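Local coordinates for lipid binding protein (Grifola frondosa, PDB 5H0Q), which probably binds membrane domains that contain sphingomyelin together with cholesterol, and serves as a probe for them, at residues E22-Q26 with A27-K31; D168-G172 with Q173-S177. All coordinates share one frame; numbering follows the deposited sequence. Where two conformers were deposited one is given.

Contact 1: residues E22-Q26 with A27-K31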
# COMPACT_ATOMS: atom_id res chain seq x y z
N GLU A 22 -21.18 20.33 -13.02
CA GLU A 22 -20.46 21.60 -12.98
C GLU A 22 -19.08 21.42 -12.36
O GLU A 22 -18.08 21.87 -12.93
CB GLU A 22 -21.28 22.64 -12.21
CG GLU A 22 -22.61 22.96 -12.88
CD GLU A 22 -23.54 23.73 -11.98
OE1 GLU A 22 -23.07 24.61 -11.24
OE2 GLU A 22 -24.76 23.44 -12.01
N VAL A 23 -19.00 20.74 -11.22
CA VAL A 23 -17.73 20.48 -10.54
C VAL A 23 -17.61 19.00 -10.23
O VAL A 23 -18.41 18.46 -9.45
CB VAL A 23 -17.60 21.30 -9.25
CG1 VAL A 23 -16.30 20.96 -8.54
CG2 VAL A 23 -17.68 22.76 -9.55
N ILE A 24 -16.58 18.37 -10.78
CA ILE A 24 -16.27 16.97 -10.48
C ILE A 24 -15.34 16.97 -9.28
O ILE A 24 -14.27 17.58 -9.31
CB ILE A 24 -15.63 16.29 -11.70
CG1 ILE A 24 -16.70 16.16 -12.79
CG2 ILE A 24 -15.04 14.92 -11.33
CD1 ILE A 24 -16.17 15.73 -14.10
N THR A 25 -15.77 16.32 -8.21
CA THR A 25 -15.10 16.43 -6.94
C THR A 25 -14.06 15.33 -6.77
O THR A 25 -14.02 14.34 -7.51
CB THR A 25 -16.10 16.36 -5.79
OG1 THR A 25 -16.67 15.04 -5.75
CG2 THR A 25 -17.21 17.38 -5.96
N GLN A 26 -13.27 15.47 -5.72
CA GLN A 26 -12.36 14.40 -5.34
C GLN A 26 -13.12 13.17 -4.91
O GLN A 26 -12.71 12.03 -5.21
CB GLN A 26 -11.43 14.85 -4.21
CG GLN A 26 -10.13 15.48 -4.67
CD GLN A 26 -9.00 15.20 -3.70
OE1 GLN A 26 -8.89 15.86 -2.67
NE2 GLN A 26 -8.18 14.21 -4.01
N ALA A 27 -14.28 13.36 -4.27
CA ALA A 27 -15.12 12.23 -3.90
C ALA A 27 -15.60 11.49 -5.14
O ALA A 27 -15.67 10.26 -5.13
CB ALA A 27 -16.31 12.68 -3.07
N ASP A 28 -15.96 12.22 -6.19
CA ASP A 28 -16.40 11.58 -7.44
C ASP A 28 -15.27 10.74 -8.04
O ASP A 28 -15.48 9.59 -8.46
CB ASP A 28 -16.83 12.65 -8.46
CG ASP A 28 -18.06 13.44 -8.03
OD1 ASP A 28 -18.92 12.91 -7.29
OD2 ASP A 28 -18.17 14.63 -8.46
N MET A 29 -14.06 11.30 -8.10
CA MET A 29 -12.98 10.56 -8.72
C MET A 29 -12.58 9.35 -7.88
O MET A 29 -12.23 8.30 -8.42
CB MET A 29 -11.78 11.49 -8.94
CG MET A 29 -12.13 12.62 -9.88
SD MET A 29 -10.71 13.65 -10.26
CE MET A 29 -10.54 14.55 -8.76
N ALA A 30 -12.68 9.48 -6.56
CA ALA A 30 -12.39 8.36 -5.67
C ALA A 30 -13.42 7.25 -5.83
O ALA A 30 -13.07 6.06 -5.85
CB ALA A 30 -12.34 8.87 -4.23
N LYS A 31 -14.69 7.62 -5.99
CA LYS A 31 -15.74 6.62 -6.16
C LYS A 31 -15.51 5.81 -7.42
O LYS A 31 -15.60 4.58 -7.41
CB LYS A 31 -17.11 7.29 -6.21
CG LYS A 31 -18.26 6.32 -6.48
CD LYS A 31 -19.59 7.05 -6.56
CE LYS A 31 -20.70 6.14 -7.06
NZ LYS A 31 -22.02 6.82 -7.14
O HOH W 1 -19.00 14.81 -4.44
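With chi1 of 67°, Thr25 holds OG1 between its own backbone N and carbonyl carbon, turned to the start of the helix, while Asp28 folds its carboxylate back over Thr25 by setting CG anti to its carbonyl carbon. The two side chains then trade bonds with each other's backbone. Asp28 N donates to Thr25 OG1 at 2.9 Å. In return Thr25 N points almost dead straight (179°) at Asp28 OD2, also 2.9 Å away, but meets the oxygen from above the carboxylate plane, 41° out of it. OD2 carries a second load, a salt bridge from Lys21, which would probably favour the charged carboxylate; its position near the helix N-terminus would act in the same sense. A water sits 2.7 Å from Thr25 OG1 and gives a weak bond to Asp28 OD1. The backbone takes over at once: Met29 N reaches Thr25 O at 3.1 Å and Ala30 N reaches Gln26 O at 2.9 Å, the opening bonds of the helix. Apolar atoms gather next to the polar pair. Ile24 lays CG2 against Met29 CG at 4.0 Å, the two side chains crossing at about a right angle, and CG2 also lies near Asp28 CB. Met29 is bent at its last torsion, which brings CE back over the first turn, 3.9 Å from Gln26 CA. Leu12 of helix 9-13 touches Ile24, Asp28 and Met29 together, joining this turn to the preceding helix. The reciprocal side-chain-to-backbone bonds, with Thr25 as N-cap and Asp28 three residues on, are those of a capping box, here opening helix 26-35 at the protein surface.

Contact 2: residues D168-G172 with Q173-S177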
# COMPACT_ATOMS: atom_id res chain seq x y z
N ASP A 168 5.16 -5.53 15.63
CA ASP A 168 5.49 -6.80 16.28
C ASP A 168 4.37 -7.28 17.19
O ASP A 168 4.19 -8.50 17.36
CB ASP A 168 6.78 -6.68 17.10
CG ASP A 168 8.01 -6.59 16.22
OD1 ASP A 168 9.10 -6.32 16.77
OD2 ASP A 168 7.88 -6.78 15.00
N THR A 169 3.62 -6.35 17.78
CA THR A 169 2.57 -6.72 18.72
C THR A 169 1.19 -6.70 18.09
O THR A 169 0.21 -6.96 18.78
CB THR A 169 2.61 -5.79 19.94
OG1 THR A 169 2.33 -4.44 19.57
CG2 THR A 169 3.98 -5.86 20.61
N HIS A 170 1.10 -6.40 16.80
CA HIS A 170 -0.18 -6.45 16.11
C HIS A 170 -0.75 -7.87 16.20
O HIS A 170 -0.02 -8.86 16.34
CB HIS A 170 0.01 -6.02 14.64
CG HIS A 170 -1.23 -5.55 13.97
ND1 HIS A 170 -1.95 -6.33 13.09
CD2 HIS A 170 -1.87 -4.36 14.02
CE1 HIS A 170 -2.99 -5.64 12.64
NE2 HIS A 170 -2.96 -4.44 13.19
N ASN A 171 -2.08 -7.97 16.12
CA ASN A 171 -2.76 -9.26 16.20
C ASN A 171 -3.90 -9.28 15.18
O ASN A 171 -5.07 -9.37 15.52
CB ASN A 171 -3.28 -9.54 17.61
CG ASN A 171 -3.95 -10.91 17.72
OD1 ASN A 171 -3.63 -11.84 16.97
ND2 ASN A 171 -4.89 -11.03 18.64
N GLY A 172 -3.54 -9.20 13.90
CA GLY A 172 -4.54 -9.27 12.85
C GLY A 172 -3.93 -9.22 11.46
O GLY A 172 -2.93 -8.54 11.24
N GLN A 173 -4.55 -9.93 10.52
CA GLN A 173 -4.12 -9.92 9.13
C GLN A 173 -4.92 -8.92 8.31
O GLN A 173 -4.82 -8.93 7.08
CB GLN A 173 -4.23 -11.33 8.55
CG GLN A 173 -3.25 -12.34 9.18
CD GLN A 173 -3.47 -12.56 10.66
OE1 GLN A 173 -4.53 -13.01 11.07
NE2 GLN A 173 -2.46 -12.27 11.47
N ASN A 174 -5.69 -8.05 8.96
CA ASN A 174 -6.34 -6.91 8.34
C ASN A 174 -6.06 -5.70 9.23
O ASN A 174 -5.81 -5.83 10.43
CB ASN A 174 -7.86 -7.10 8.20
CG ASN A 174 -8.23 -8.17 7.17
OD1 ASN A 174 -8.17 -7.94 5.97
ND2 ASN A 174 -8.65 -9.33 7.65
N SER A 175 -6.11 -4.52 8.63
CA SER A 175 -5.92 -3.28 9.38
C SER A 175 -6.71 -2.20 8.67
O SER A 175 -6.76 -2.17 7.44
CB SER A 175 -4.43 -2.90 9.46
OG SER A 175 -4.26 -1.65 10.14
N ASP A 176 -7.33 -1.31 9.46
CA ASP A 176 -8.14 -0.22 8.91
C ASP A 176 -7.86 1.06 9.68
O ASP A 176 -7.66 1.04 10.89
CB ASP A 176 -9.64 -0.55 8.96
CG ASP A 176 -10.03 -1.66 8.01
OD1 ASP A 176 -10.22 -1.38 6.81
OD2 ASP A 176 -10.14 -2.82 8.47
N SER A 177 -7.83 2.17 8.96
CA SER A 177 -7.57 3.48 9.57
C SER A 177 -8.31 4.55 8.79
O SER A 177 -8.49 4.43 7.58
CB SER A 177 -6.05 3.77 9.58
OG SER A 177 -5.74 5.01 10.20
O HOH W 2 -2.34 -12.61 14.57
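One contact of side chain with backbone is made by the edge of the His170 ring, whose CE1 lies 3.6 Å from Asn174 O, near the ring plane. The torsion chi1 of -159° sets CG anti to the backbone N and turns the imidazole toward 173-177. Gly172 O also lies at this edge, in plane, and accepts a weak, bent bond from His170 ND1 (3.0 Å, 124°). The stronger partner of ND1 is Gln143 OE1 on strand 143-150, which takes Gly172 N as well, tying ring and turn to the same amide oxygen. Packing is looser at Ser175, whose CB stands obliquely to the ring, 4.3 Å from His170 NE2, while Ser175 OG bonds to Val146 N. Gln173, bent at chi2 (63°), doubles back over the Gly172 peptide, with its own NE2 3.4 Å from Gly172 C. One water provides the bridge: it donates to Asn171 OD1 at 2.8 Å and accepts from Gln173 NE2 at 3.1 Å, while Ser142 O accepts another bond from that nitrogen. Strand 174-179 follows directly, pairing with strand 182-188. No direct hydrogen bond joins 168-172 to 173-177; what links them is ring-edge packing, a water and shared polar partners on strand 143-150. The bond from ND1 to Gln143 OE1 implies that ND1 carries a proton and would probably limit rotation of the ring.

Contact 1 comes first along the chain, at the start of helix 26-35 in the N-terminal region; contact 2 follows much later, where helix 160-169 gives way to strand 174-179. Their centres lie 31 Å apart and their nearest atoms about 13 Å, so they do not touch. They share no helix or strand. Contact 1 is peripheral, about 22 Å from the chain centre, and packs against helix 9-13. Contact 2, about 14 Å from that centre, joins two sheets: its strand belongs to the mixed sheet, while its side chains meet strand 143-150 of the five-stranded antiparallel sheet. The pair thus marks two separate helix boundaries, one opening helix 26-35 at the periphery, the other leading from helix 160-169 into the mixed sheet.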